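Local coordinates for protein alpha-fucosidase (PDB 2EAB) that probably hydrolyses alpha-1,2-L-fucosidic linkages, releasing fucose, as a bifidobacterial glycoside hydrolase of family 95, this chain being the catalytic piece of a longer membrane protein, at residues Ser27-Thr32 with Gln48-Pro53. Residues are numbered along the deposited sequence; the frame is centred on the assembly and turned at random.
Sequences SQTDAT and QQTTLP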
loop_
_atom_site.group_PDB
_atom_site.type_symbol
_atom_site.label_atom_id
_atom_site.label_comp_id
_atom_site.label_asym_id
_atom_site.label_seq_id
_atom_site.Cartn_x
_atom_site.Cartn_y
_atom_site.Cartn_z
ATOM N N SER A 27 -14.166 23.690 5.403
ATOM C CA SER A 27 -13.856 25.050 4.946
ATOM C C SER A 27 -13.217 25.933 6.019
ATOM O O SER A 27 -12.541 26.911 5.695
ATOM C CB SER A 27 -15.115 25.736 4.411
ATOM O OG SER A 27 -16.084 25.882 5.432
ATOM N N GLN A 28 -13.431 25.579 7.286
ATOM C CA GLN A 28 -12.917 26.356 8.415
ATOM C C GLN A 28 -11.802 25.634 9.176
ATOM O O GLN A 28 -11.374 26.083 10.242
ATOM C CB GLN A 28 -14.056 26.719 9.370
ATOM C CG GLN A 28 -15.098 27.656 8.775
ATOM C CD GLN A 28 -16.177 28.045 9.771
ATOM O OE1 GLN A 28 -16.663 27.213 10.539
ATOM N NE2 GLN A 28 -16.563 29.315 9.759
ATOM N N THR A 29 -11.336 24.518 8.616
ATOM C CA THR A 29 -10.300 23.696 9.230
ATOM C C THR A 29 -8.938 24.069 8.645
ATOM O O THR A 29 -8.838 24.397 7.459
ATOM C CB THR A 29 -10.608 22.191 9.021
ATOM O OG1 THR A 29 -11.888 21.881 9.584
ATOM C CG2 THR A 29 -9.553 21.302 9.668
ATOM N N ASP A 30 -7.902 24.021 9.481
ATOM C CA ASP A 30 -6.540 24.386 9.094
ATOM C C ASP A 30 -6.060 23.586 7.884
ATOM O O ASP A 30 -5.984 22.355 7.932
ATOM C CB ASP A 30 -5.590 24.174 10.283
ATOM C CG ASP A 30 -4.211 24.776 10.061
ATOM O OD1 ASP A 30 -3.545 24.434 9.060
ATOM O OD2 ASP A 30 -3.776 25.575 10.917
ATOM N N ALA A 31 -5.756 24.302 6.802
ATOM C CA ALA A 31 -5.199 23.702 5.590
ATOM C C ALA A 31 -3.905 24.414 5.193
ATOM O O ALA A 31 -3.616 24.604 4.004
ATOM C CB ALA A 31 -6.219 23.736 4.455
ATOM N N THR A 32 -3.120 24.787 6.202
ATOM C CA THR A 32 -1.939 25.627 6.004
ATOM C C THR A 32 -0.641 24.853 5.781
ATOM O O THR A 32 0.409 25.461 5.569
ATOM C CB THR A 32 -1.723 26.604 7.185
ATOM O OG1 THR A 32 -1.469 25.858 8.381
ATOM C CG2 THR A 32 -2.940 27.496 7.386
ATOM N N GLN A 48 -7.705 18.036 0.328
ATOM C CA GLN A 48 -6.730 17.022 0.745
ATOM C C GLN A 48 -6.338 17.130 2.209
ATOM O O GLN A 48 -5.919 16.139 2.807
ATOM C CB GLN A 48 -5.472 17.046 -0.131
ATOM C CG GLN A 48 -4.602 18.274 0.055
ATOM C CD GLN A 48 -3.261 18.155 -0.629
ATOM O OE1 GLN A 48 -2.820 17.059 -0.992
ATOM N NE2 GLN A 48 -2.588 19.285 -0.789
ATOM N N GLN A 49 -6.474 18.323 2.788
ATOM C CA GLN A 49 -6.014 18.548 4.161
ATOM C C GLN A 49 -7.096 18.378 5.219
ATOM O O GLN A 49 -6.779 18.200 6.398
ATOM C CB GLN A 49 -5.354 19.927 4.306
ATOM C CG GLN A 49 -4.160 20.129 3.389
ATOM C CD GLN A 49 -3.160 21.159 3.889
ATOM O OE1 GLN A 49 -3.017 21.386 5.097
ATOM N NE2 GLN A 49 -2.437 21.767 2.957
ATOM N N THR A 50 -8.359 18.435 4.809
ATOM C CA THR A 50 -9.441 18.624 5.784
ATOM C C THR A 50 -10.631 17.666 5.711
ATOM O O THR A 50 -11.378 17.565 6.682
ATOM C CB THR A 50 -10.002 20.075 5.754
ATOM O OG1 THR A 50 -10.732 20.273 4.544
ATOM C CG2 THR A 50 -8.895 21.117 5.847
ATOM N N THR A 51 -10.830 16.984 4.583
ATOM C CA THR A 51 -12.018 16.148 4.420
ATOM C C THR A 51 -11.809 14.736 4.970
ATOM O O THR A 51 -10.677 14.287 5.146
ATOM C CB THR A 51 -12.487 16.091 2.948
ATOM O OG1 THR A 51 -11.481 15.453 2.150
ATOM C CG2 THR A 51 -12.771 17.497 2.412
ATOM N N LEU A 52 -12.911 14.044 5.237
ATOM C CA LEU A 52 -12.845 12.759 5.924
ATOM C C LEU A 52 -13.308 11.626 5.018
ATOM O O LEU A 52 -14.431 11.650 4.520
ATOM C CB LEU A 52 -13.639 12.804 7.235
ATOM C CG LEU A 52 -13.055 13.740 8.300
ATOM C CD1 LEU A 52 -14.019 13.937 9.464
ATOM C CD2 LEU A 52 -11.703 13.220 8.792
ATOM N N PRO A 53 -12.417 10.648 4.770
ATOM C CA PRO A 53 -12.668 9.589 3.806
ATOM C C PRO A 53 -13.419 8.379 4.343
ATOM O O PRO A 53 -13.258 7.987 5.505
ATOM C CB PRO A 53 -11.256 9.168 3.399
ATOM C CG PRO A 53 -10.463 9.342 4.644
ATOM C CD PRO A 53 -11.064 10.538 5.350
HETATM O O HOH W 1 -3.881 20.547 7.569
#
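Thr50, in the last turn of helix 42-50, turns its methyl CG2 against the loop 27-32 that runs beside the helix end. The contact lies within the N-terminal beta-sandwich domain, away from the calcium site, and joins the loop after strand 19-22 to the helix end leading into strand 52-55. That methyl lies 3.8 Å from Thr29 CB and 4.0 Å from Ala31 CB, and it also touches the backbone oxygens of Thr29 and Asp30. The two threonine side chains pass one another, heading opposite ways, and only carbons meet between them. Thr50 OG1 sits between the backbone N and the carbonyl carbon (chi1 71°), where it hydrogen-bonds Arg46 O, one turn back in the helix; Thr29 OG1 is likewise held within its own stretch of chain, by Pro25 O and Gln24.

One residue earlier, Gln49 meets Ala31 CB against CB at 3.9 Å. Its extended chain sets CD near Ala31 C and O. The amide lies over that carbonyl group, OE1 above Ala31 C at 3.2 Å and NE2 above Ala31 O, at a poor angle for a hydrogen bond; NE2 is satisfied instead by Asn45 OD1 and Ala33 O. OE1 reaches the loop through a water, which donates to it at 2.7 Å and to Asp30 O at 2.8 Å. Replacing Gln49 with a leucine would probably leave Asn45 OD1, Ala33 O and the bridging water without their amide partners. Beyond this bridge, Asp30 OD1 accepts from Thr32 N, 2.9 Å away, in an Asx turn, and also from Thr32 OG1, so the loop braces its own bend.

No direct hydrogen bond crosses between 27-32 and 48-53: carbon packing and the stacked amide make the contact, Asn45 and Ala33 hold that amide, and the polar link depends on one shared water.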